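PDB 7C8F: H127A/Y244A mutant of alginate lyase AlyC3 in complex with dimannuronate, which probably cleaves alginate by beta-elimination as a PL7-family lyase, and in this engineered double-mutant form holds a bound dimannuronate. Local coordinates for residues 11-17 against 54-60; 24-29 against 48-53; 156-162 against 191-197. Residues are numbered along the deposited sequence.

Contacts 1 and 2 lie side by side near the start of the chain and touch: the Phe58 ring meets the Phe50 ring, and Pro14 packs on Leu24 and Ile53. Contact 3 lies far off, its nearest atoms about 17 Å from contact 1 and about 20 Å from contact 2. Contact 2 is the most buried and relies on packing round one phenylalanine. Contact 1 is partly buried and joins a loop to strand 58-60 by two backbone hydrogen bonds plus CH-pi contacts. Contact 3, also partly buried, is antiparallel strand pairing, interrupted by a bulge, with seven hydrogen bonds. Contacts 2 and 3 reach the same antiparallel sheet; contact 1 includes an edge strand of the other large one.

Contact 1 of 3, residues 11-17 against 54-60; sequences LGEPANY and VNQYFYV
Segment 11-17 is extended up to Glu13, then forms a short 3-10 turn at 14-16. Segment 54-60 makes a type I turn from Asn55 to Phe58 and enters strand 58-60. Within that turn Asn55 OD1 accepts from Tyr57 N at 2.8 Å, an Asx turn. Leu11, rotamer mt, sets CD2 over the face of the Tyr59 ring, 4.0 Å from its centroid. Its CD1 lies 3.6 Å from Asn55 O. Gly12 pairs with Val60 in a single antiparallel hydrogen-bonded bridge, CA to CA 4.5 Å. Gly12 N donates to Val60 O at 2.8 Å, and Val60 N donates to Gly12 O at 2.9 Å. A CB on Gly12 would clash with Val60 O. Glu13 CB points away, yet its CG comes 3.7 Å from Val54 CG1. Pro14 CG is 3.6 Å from Phe58 CE2, an off-centre CH-pi contact, and 4.0 Å from Val60 CG2. Tyr17, chi1 m, lies with a ring face under Val60 CG1, 3.5 Å from the centroid; Val60 takes chi1 t. On its other edge strand 58-60 pairs with strand 67-72, and Val60 also packs on Phe20 of helix 18-25. This lone bridge lays the N-terminal loop beside strand 58-60, an edge strand of one sheet, at the border of the beta-jelly-roll sandwich of PL7 lyases.

Contact 2 of 3, residues 24-29 against 48-53; sequences LTESEL and GNFTGI
Segment 48-53 is an irregular loop. It packs against segment 24-29, where the end of helix 18-25 turns into strand 27-31. In that turn Ser27 N donates to Leu24 O at 3.0 Å. Gly48 comes first, with its CA 4.2 Å from Thr25 CA. Its phi/psi of 82/5° suits glycine, and a CB would run into Thr25 O. Two CA-H...O contacts link the backbones: Thr25 CA to Gly48 O and Gly48 CA to Ser27 O, each 3.2 Å. Asn49 points away and shapes the loop itself. Its OD1 accepts from Thr51 N at 2.9 Å, an Asx turn, and from Thr51 OG1 at 2.8 Å. Phe50, chi1 -84°, is the centre of the contact. Leu24, rotamer mt, lays CD2 over one ring face, 3.8 Å from the centroid. Ser27 O lies at the ring edge, 3.5 Å from Phe50 CE1. Leu29 CB is 3.8 Å from Phe50 CE2. A type II turn then runs from Phe50 to Ile53, with Gly52 at phi/psi 83/-5° and Ile53 N donating a hydrogen bond to Phe50 O at 2.9 Å. Ile53 CG2 ends 4.0 Å from Leu29 CD2. Leu29 and Ile53 also touch Phe58 of the other sheet. The contact packs a helix-to-strand junction against the loop from strand 42-44 in one sheet to strand 58-60 in the other, at the margin of the jelly-roll sandwich.

Contact 3 of 3, residues 156-162 against 191-197; sequences GHFWAMV and KYDLGKA
Strands 157-162 and 191-196 run antiparallel, with axes 4.5 Å apart at closest approach and 165° between their directions. Met161 faces Lys191, Trp159 faces Asp193 and His157 faces Lys196 in non-hydrogen-bonded pairs; Ala160 faces Tyr192 in a hydrogen-bonded pair. Leu194 and Gly195 both sit opposite Phe158, a beta bulge. Backbone hydrogen bonds run from Ala160 N to Tyr192 O and from Tyr192 N to Ala160 O, both 2.9 Å. At the bulge, Leu194 N donates to Phe158 O at 2.8 Å and Phe158 N to Gly195 O at 2.9 Å. Beyond it Ala197 N donates to Gly156 O at 3.0 Å. Among the side chains, His157 ND1 donates to Asp193 OD1 at 2.7 Å. The same OD1 takes Gly195 N at 3.0 Å, an Asx turn. Lys196 NZ donates to Gly156 O at 2.9 Å. Apolar and ring contacts complete the pairing. Ala197 CB lies over the Phe158 ring, 3.7 Å from its centroid. Trp159, chi1 m, brings CZ3 to 3.6 Å from Asp193 CB. Ala160 CB is 4.0 Å from Leu194 CD1, and Val162 CG2 is 3.8 Å from Tyr192 CE1. Phe158, Ala160 and Leu194 pack inward on strands 203-210, 213-218 and 221-227 of the facing sheet. Within its own sheet, strand 157-163 lies between strands 189-196 and 143-148, antiparallel to both.

Contact 1 of 3, residues 11-17 against 54-60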
loop_
_atom_site.group_PDB
_atom_site.type_symbol
_atom_site.label_atom_id
_atom_site.label_comp_id
_atom_site.label_asym_id
_atom_site.label_seq_id
_atom_site.Cartn_x
_atom_site.Cartn_y
_atom_site.Cartn_z
ATOM N N LEU B 11 -0.524 41.967 17.849
ATOM C CA LEU B 11 -0.065 40.681 17.336
ATOM C C LEU B 11 0.503 40.864 15.936
ATOM O O LEU B 11 -0.117 41.518 15.092
ATOM C CB LEU B 11 -1.231 39.693 17.291
ATOM C CG LEU B 11 -1.971 39.450 18.609
ATOM C CD1 LEU B 11 -3.072 38.414 18.432
ATOM C CD2 LEU B 11 -1.004 39.038 19.723
ATOM N N GLY B 12 1.678 40.293 15.693
ATOM C CA GLY B 12 2.232 40.315 14.350
ATOM C C GLY B 12 1.508 39.330 13.445
ATOM O O GLY B 12 1.096 38.248 13.870
ATOM N N GLU B 13 1.339 39.719 12.178
ATOM C CA GLU B 13 0.723 38.835 11.196
ATOM C C GLU B 13 1.803 37.969 10.569
ATOM O O GLU B 13 2.780 38.511 10.034
ATOM C CB GLU B 13 0.017 39.644 10.119
ATOM C CG GLU B 13 -1.148 40.467 10.658
ATOM C CD GLU B 13 -1.886 41.238 9.578
ATOM O OE1 GLU B 13 -1.676 40.945 8.382
ATOM O OE2 GLU B 13 -2.679 42.139 9.932
ATOM N N PRO B 14 1.689 36.630 10.635
ATOM C CA PRO B 14 2.773 35.766 10.132
ATOM C C PRO B 14 3.216 36.064 8.706
ATOM O O PRO B 14 4.414 36.003 8.410
ATOM C CB PRO B 14 2.189 34.353 10.305
ATOM C CG PRO B 14 1.312 34.488 11.532
ATOM C CD PRO B 14 0.678 35.872 11.403
ATOM N N ALA B 15 2.279 36.392 7.814
ATOM C CA ALA B 15 2.650 36.678 6.435
ATOM C C ALA B 15 3.516 37.928 6.285
ATOM O O ALA B 15 4.094 38.132 5.214
ATOM C CB ALA B 15 1.399 36.789 5.567
ATOM N N ASN B 16 3.658 38.734 7.330
ATOM C CA ASN B 16 4.499 39.923 7.264
ATOM C C ASN B 16 5.948 39.659 7.650
ATOM O O ASN B 16 6.744 40.601 7.684
ATOM C CB ASN B 16 3.931 41.034 8.155
ATOM C CG ASN B 16 2.782 41.765 7.502
ATOM O OD1 ASN B 16 2.655 41.768 6.277
ATOM N ND2 ASN B 16 1.933 42.386 8.314
ATOM N N TYR B 17 6.321 38.416 7.948
ATOM C CA TYR B 17 7.672 38.106 8.400
ATOM C C TYR B 17 8.377 37.253 7.362
ATOM O O TYR B 17 7.942 36.133 7.069
ATOM C CB TYR B 17 7.651 37.452 9.784
ATOM C CG TYR B 17 7.214 38.460 10.825
ATOM C CD1 TYR B 17 5.870 38.718 11.051
ATOM C CD2 TYR B 17 8.154 39.192 11.547
ATOM C CE1 TYR B 17 5.465 39.663 11.981
ATOM C CE2 TYR B 17 7.757 40.141 12.474
ATOM C CZ TYR B 17 6.415 40.366 12.691
ATOM O OH TYR B 17 6.011 41.306 13.612
ATOM N N VAL B 54 -4.419 35.990 11.143
ATOM C CA VAL B 54 -3.800 36.203 12.453
ATOM C C VAL B 54 -4.894 36.112 13.506
ATOM O O VAL B 54 -6.032 36.521 13.269
ATOM C CB VAL B 54 -3.068 37.567 12.510
ATOM C CG1 VAL B 54 -4.047 38.714 12.232
ATOM C CG2 VAL B 54 -2.379 37.778 13.863
ATOM N N ASN B 55 -4.552 35.560 14.667
ATOM C CA ASN B 55 -5.461 35.623 15.809
ATOM C C ASN B 55 -4.692 35.268 17.077
ATOM O O ASN B 55 -3.469 35.101 17.059
ATOM C CB ASN B 55 -6.733 34.798 15.625
ATOM C CG ASN B 55 -6.472 33.309 15.572
ATOM O OD1 ASN B 55 -5.462 32.819 16.071
ATOM N ND2 ASN B 55 -7.400 32.577 14.979
ATOM N N GLN B 56 -5.430 35.202 18.191
ATOM C CA GLN B 56 -4.831 34.967 19.501
ATOM C C GLN B 56 -4.095 33.638 19.576
ATOM O O GLN B 56 -3.216 33.485 20.426
ATOM C CB GLN B 56 -5.918 34.989 20.579
ATOM C CG GLN B 56 -7.142 34.155 20.221
ATOM C CD GLN B 56 -8.202 34.152 21.307
ATOM O OE1 GLN B 56 -7.890 34.116 22.499
ATOM N NE2 GLN B 56 -9.466 34.189 20.899
ATOM N N TYR B 57 -4.437 32.678 18.716
ATOM C CA TYR B 57 -3.814 31.359 18.747
ATOM C C TYR B 57 -2.775 31.156 17.647
ATOM O O TYR B 57 -2.077 30.136 17.660
ATOM C CB TYR B 57 -4.875 30.256 18.618
ATOM C CG TYR B 57 -5.894 30.206 19.739
ATOM C CD1 TYR B 57 -5.533 29.816 21.020
ATOM C CD2 TYR B 57 -7.223 30.539 19.506
ATOM C CE1 TYR B 57 -6.468 29.765 22.043
ATOM C CE2 TYR B 57 -8.163 30.491 20.521
ATOM C CZ TYR B 57 -7.781 30.102 21.786
ATOM O OH TYR B 57 -8.715 30.052 22.798
ATOM N N PHE B 58 -2.646 32.098 16.712
ATOM C CA PHE B 58 -1.765 31.952 15.551
ATOM C C PHE B 58 -1.289 33.358 15.194
ATOM O O PHE B 58 -2.032 34.130 14.572
ATOM C CB PHE B 58 -2.495 31.299 14.377
ATOM C CG PHE B 58 -1.650 31.167 13.128
ATOM C CD1 PHE B 58 -0.613 30.238 13.072
ATOM C CD2 PHE B 58 -1.877 31.972 12.024
ATOM C CE1 PHE B 58 0.172 30.119 11.933
ATOM C CE2 PHE B 58 -1.094 31.851 10.883
ATOM C CZ PHE B 58 -0.068 30.923 10.841
ATOM N N TYR B 59 -0.058 33.680 15.559
ATOM C CA TYR B 59 0.449 35.029 15.358
ATOM C C TYR B 59 1.963 34.998 15.445
ATOM O O TYR B 59 2.566 33.985 15.825
ATOM C CB TYR B 59 -0.150 36.001 16.390
ATOM C CG TYR B 59 0.229 35.694 17.832
ATOM C CD1 TYR B 59 -0.504 34.785 18.587
ATOM C CD2 TYR B 59 1.314 36.325 18.431
ATOM C CE1 TYR B 59 -0.155 34.504 19.908
ATOM C CE2 TYR B 59 1.668 36.063 19.743
ATOM C CZ TYR B 59 0.930 35.150 20.475
ATOM O OH TYR B 59 1.292 34.887 21.782
ATOM N N VAL B 60 2.584 36.125 15.118
ATOM C CA VAL B 60 4.005 36.317 15.343
ATOM C C VAL B 60 4.166 37.294 16.497
ATOM O O VAL B 60 3.535 38.360 16.511
ATOM C CB VAL B 60 4.742 36.789 14.079
ATOM C CG1 VAL B 60 6.117 37.283 14.436
ATOM C CG2 VAL B 60 4.863 35.634 13.092
#

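Contact 2 of 3, residues 24-29 against 48-53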
loop_
_atom_site.group_PDB
_atom_site.type_symbol
_atom_site.label_atom_id
_atom_site.label_comp_id
_atom_site.label_asym_id
_atom_site.label_seq_id
_atom_site.Cartn_x
_atom_site.Cartn_y
_atom_site.Cartn_z
ATOM N N LEU B 24 4.703 29.497 4.521
ATOM C CA LEU B 24 3.284 29.825 4.487
ATOM C C LEU B 24 2.716 29.718 3.068
ATOM O O LEU B 24 1.621 29.180 2.882
ATOM C CB LEU B 24 3.040 31.214 5.086
ATOM C CG LEU B 24 3.441 31.300 6.569
ATOM C CD1 LEU B 24 3.189 32.738 7.054
ATOM C CD2 LEU B 24 2.655 30.318 7.397
ATOM N N THR B 25 3.426 30.169 2.056
ATOM C CA THR B 25 2.900 30.073 0.691
ATOM C C THR B 25 2.755 28.650 0.208
ATOM O O THR B 25 2.041 28.376 -0.677
ATOM C CB THR B 25 3.758 30.824 -0.346
ATOM O OG1 THR B 25 5.081 30.313 -0.386
ATOM C CG2 THR B 25 3.792 32.292 -0.043
ATOM N N GLU B 26 3.457 27.762 0.862
ATOM C CA GLU B 26 3.438 26.348 0.526
ATOM C C GLU B 26 2.442 25.536 1.342
ATOM O O GLU B 26 2.365 24.360 1.208
ATOM C CB GLU B 26 4.834 25.766 0.763
ATOM C CG GLU B 26 5.921 26.239 -0.205
ATOM C CD GLU B 26 5.774 25.639 -1.573
ATOM O OE1 GLU B 26 5.624 24.438 -1.655
ATOM O OE2 GLU B 26 5.796 26.361 -2.557
ATOM N N SER B 27 1.690 26.222 2.172
ATOM C CA SER B 27 0.792 25.579 3.098
ATOM C C SER B 27 -0.585 26.173 3.260
ATOM O O SER B 27 -0.917 27.145 2.659
ATOM C CB SER B 27 1.414 25.637 4.511
ATOM O OG SER B 27 2.747 25.232 4.555
ATOM N N GLU B 28 -1.362 25.528 4.111
ATOM C CA GLU B 28 -2.652 26.008 4.559
ATOM C C GLU B 28 -2.667 25.921 6.079
ATOM O O GLU B 28 -1.842 25.285 6.614
ATOM C CB GLU B 28 -3.843 25.273 3.947
ATOM C CG GLU B 28 -3.945 23.807 4.280
ATOM C CD GLU B 28 -5.057 23.142 3.510
ATOM O OE1 GLU B 28 -5.138 23.353 2.312
ATOM O OE2 GLU B 28 -5.820 22.436 4.140
ATOM N N LEU B 29 -3.613 26.578 6.727
ATOM C CA LEU B 29 -3.769 26.538 8.176
ATOM C C LEU B 29 -4.956 25.647 8.507
ATOM O O LEU B 29 -6.049 25.834 7.963
ATOM C CB LEU B 29 -4.007 27.942 8.741
ATOM C CG LEU B 29 -4.158 28.005 10.263
ATOM C CD1 LEU B 29 -2.845 27.644 10.975
ATOM C CD2 LEU B 29 -4.636 29.391 10.695
ATOM N N GLY B 48 -2.531 29.019 0.022
ATOM C CA GLY B 48 -1.223 29.474 0.433
ATOM C C GLY B 48 -1.114 30.960 0.687
ATOM O O GLY B 48 -0.009 31.446 0.948
ATOM N N ASN B 49 -2.217 31.701 0.617
ATOM C CA ASN B 49 -2.169 33.135 0.877
ATOM C C ASN B 49 -2.598 33.374 2.313
ATOM O O ASN B 49 -3.788 33.319 2.642
ATOM C CB ASN B 49 -3.020 33.932 -0.101
ATOM C CG ASN B 49 -2.687 35.394 -0.043
ATOM O OD1 ASN B 49 -2.092 35.859 0.934
ATOM N ND2 ASN B 49 -3.044 36.134 -1.082
ATOM N N PHE B 50 -1.611 33.653 3.160
ATOM C CA PHE B 50 -1.822 33.940 4.566
ATOM C C PHE B 50 -2.026 35.424 4.855
ATOM O O PHE B 50 -2.117 35.795 6.029
ATOM C CB PHE B 50 -0.652 33.392 5.396
ATOM C CG PHE B 50 -0.788 31.925 5.754
ATOM C CD1 PHE B 50 -0.561 30.927 4.803
ATOM C CD2 PHE B 50 -1.137 31.554 7.040
ATOM C CE1 PHE B 50 -0.679 29.579 5.132
ATOM C CE2 PHE B 50 -1.259 30.223 7.386
ATOM C CZ PHE B 50 -1.028 29.228 6.432
ATOM N N THR B 51 -2.131 36.270 3.825
ATOM C CA THR B 51 -2.342 37.695 4.063
ATOM C C THR B 51 -3.583 37.890 4.922
ATOM O O THR B 51 -4.659 37.375 4.604
ATOM C CB THR B 51 -2.512 38.413 2.723
ATOM O OG1 THR B 51 -1.284 38.343 1.980
ATOM C CG2 THR B 51 -2.898 39.895 2.957
ATOM N N GLY B 52 -3.424 38.611 6.036
ATOM C CA GLY B 52 -4.523 38.874 6.944
ATOM C C GLY B 52 -4.838 37.786 7.953
ATOM O O GLY B 52 -5.707 37.996 8.811
ATOM N N ILE B 53 -4.177 36.633 7.892
ATOM C CA ILE B 53 -4.496 35.505 8.761
ATOM C C ILE B 53 -3.716 35.663 10.061
ATOM O O ILE B 53 -2.496 35.479 10.081
ATOM C CB ILE B 53 -4.170 34.170 8.082
ATOM C CG1 ILE B 53 -4.955 34.033 6.774
ATOM C CG2 ILE B 53 -4.454 33.003 9.027
ATOM C CD1 ILE B 53 -6.451 34.023 6.954
#

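Contact 3 of 3, residues 156-162 against 191-197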
loop_
_atom_site.group_PDB
_atom_site.type_symbol
_atom_site.label_atom_id
_atom_site.label_comp_id
_atom_site.label_asym_id
_atom_site.label_seq_id
_atom_site.Cartn_x
_atom_site.Cartn_y
_atom_site.Cartn_z
ATOM N N GLY B 156 9.722 15.017 30.569
ATOM C CA GLY B 156 9.996 16.248 29.857
ATOM C C GLY B 156 11.001 16.124 28.733
ATOM O O GLY B 156 11.754 17.067 28.477
ATOM N N HIS B 157 11.035 14.979 28.053
ATOM C CA HIS B 157 11.876 14.837 26.874
ATOM C C HIS B 157 11.065 15.050 25.602
ATOM O O HIS B 157 9.841 14.889 25.572
ATOM C CB HIS B 157 12.514 13.445 26.812
ATOM C CG HIS B 157 13.670 13.265 27.745
ATOM N ND1 HIS B 157 14.807 12.574 27.391
ATOM C CD2 HIS B 157 13.865 13.697 29.015
ATOM C CE1 HIS B 157 15.647 12.561 28.420
ATOM N NE2 HIS B 157 15.105 13.249 29.409
ATOM N N PHE B 158 11.785 15.415 24.552
ATOM C CA PHE B 158 11.281 15.318 23.188
ATOM C C PHE B 158 11.460 13.888 22.699
ATOM O O PHE B 158 12.467 13.240 23.003
ATOM C CB PHE B 158 12.118 16.210 22.282
ATOM C CG PHE B 158 11.958 17.680 22.532
ATOM C CD1 PHE B 158 10.701 18.268 22.580
ATOM C CD2 PHE B 158 13.078 18.476 22.702
ATOM C CE1 PHE B 158 10.567 19.632 22.774
ATOM C CE2 PHE B 158 12.954 19.845 22.899
ATOM C CZ PHE B 158 11.695 20.418 22.947
ATOM N N TRP B 159 10.495 13.406 21.911
ATOM C CA TRP B 159 10.548 12.055 21.361
ATOM C C TRP B 159 10.091 12.088 19.913
ATOM O O TRP B 159 9.230 12.891 19.542
ATOM C CB TRP B 159 9.610 11.079 22.094
ATOM C CG TRP B 159 9.901 10.938 23.553
ATOM C CD1 TRP B 159 9.437 11.745 24.550
ATOM C CD2 TRP B 159 10.718 9.942 24.180
ATOM N NE1 TRP B 159 9.912 11.305 25.765
ATOM C CE2 TRP B 159 10.706 10.212 25.562
ATOM C CE3 TRP B 159 11.464 8.860 23.706
ATOM C CZ2 TRP B 159 11.411 9.440 26.481
ATOM C CZ3 TRP B 159 12.171 8.083 24.636
ATOM C CH2 TRP B 159 12.132 8.384 25.997
ATOM N N ALA B 160 10.651 11.185 19.113
ATOM C CA ALA B 160 10.112 10.871 17.790
ATOM C C ALA B 160 9.361 9.550 17.881
ATOM O O ALA B 160 9.955 8.513 18.195
ATOM C CB ALA B 160 11.230 10.767 16.757
ATOM N N MET B 161 8.056 9.594 17.642
ATOM C CA MET B 161 7.211 8.411 17.630
ATOM C C MET B 161 7.041 8.028 16.169
ATOM O O MET B 161 6.392 8.751 15.408
ATOM C CB MET B 161 5.860 8.741 18.261
ATOM C CG MET B 161 5.954 9.384 19.652
ATOM S SD MET B 161 6.798 8.312 20.833
ATOM C CE MET B 161 6.437 9.137 22.394
ATOM N N VAL B 162 7.629 6.913 15.766
ATOM C CA VAL B 162 7.695 6.524 14.359
ATOM C C VAL B 162 6.844 5.286 14.144
ATOM O O VAL B 162 7.100 4.234 14.743
ATOM C CB VAL B 162 9.148 6.297 13.912
ATOM C CG1 VAL B 162 9.202 5.861 12.453
ATOM C CG2 VAL B 162 9.963 7.572 14.121
ATOM N N LYS B 191 10.333 4.251 18.999
ATOM C CA LYS B 191 10.427 5.529 19.687
ATOM C C LYS B 191 11.887 5.920 19.852
ATOM O O LYS B 191 12.722 5.089 20.232
ATOM C CB LYS B 191 9.727 5.457 21.051
ATOM C CG LYS B 191 8.261 5.030 20.920
ATOM C CD LYS B 191 7.517 5.007 22.250
ATOM C CE LYS B 191 7.888 3.797 23.078
ATOM N NZ LYS B 191 6.957 3.629 24.226
ATOM N N TYR B 192 12.193 7.185 19.568
ATOM C CA TYR B 192 13.546 7.717 19.694
ATOM C C TYR B 192 13.555 8.876 20.680
ATOM O O TYR B 192 12.743 9.802 20.574
ATOM C CB TYR B 192 14.070 8.230 18.350
ATOM C CG TYR B 192 14.161 7.177 17.257
ATOM C CD1 TYR B 192 13.087 6.908 16.435
ATOM C CD2 TYR B 192 15.341 6.450 17.055
ATOM C CE1 TYR B 192 13.173 5.947 15.427
ATOM C CE2 TYR B 192 15.438 5.495 16.061
ATOM C CZ TYR B 192 14.348 5.245 15.246
ATOM O OH TYR B 192 14.440 4.288 14.250
ATOM N N ASP B 193 14.492 8.830 21.638
ATOM C CA ASP B 193 14.676 9.893 22.612
ATOM C C ASP B 193 15.453 11.013 21.950
ATOM O O ASP B 193 16.603 10.825 21.534
ATOM C CB ASP B 193 15.475 9.322 23.784
ATOM C CG ASP B 193 15.593 10.273 24.964
ATOM O OD1 ASP B 193 15.154 11.438 24.911
ATOM O OD2 ASP B 193 16.167 9.805 25.985
ATOM N N LEU B 194 14.823 12.175 21.819
ATOM C CA LEU B 194 15.478 13.314 21.205
ATOM C C LEU B 194 16.062 14.263 22.237
ATOM O O LEU B 194 16.520 15.346 21.869
ATOM C CB LEU B 194 14.502 14.045 20.277
ATOM C CG LEU B 194 13.869 13.171 19.187
ATOM C CD1 LEU B 194 12.949 14.015 18.296
ATOM C CD2 LEU B 194 14.924 12.451 18.354
ATOM N N GLY B 195 16.065 13.871 23.505
ATOM C CA GLY B 195 16.731 14.624 24.548
ATOM C C GLY B 195 15.760 15.367 25.461
ATOM O O GLY B 195 14.611 15.655 25.113
ATOM N N LYS B 196 16.260 15.714 26.645
ATOM C CA LYS B 196 15.513 16.556 27.569
ATOM C C LYS B 196 15.235 17.908 26.925
ATOM O O LYS B 196 16.134 18.523 26.345
ATOM C CB LYS B 196 16.345 16.754 28.845
ATOM C CG LYS B 196 15.738 17.719 29.851
ATOM C CD LYS B 196 14.543 17.117 30.575
ATOM C CE LYS B 196 13.674 18.199 31.210
ATOM N NZ LYS B 196 12.942 19.023 30.186
ATOM N N ALA B 197 14.013 18.388 27.021
ATOM C CA ALA B 197 13.671 19.682 26.463
ATOM C C ALA B 197 14.240 20.740 27.393
ATOM O O ALA B 197 14.092 20.639 28.573
ATOM C CB ALA B 197 12.187 19.817 26.367
#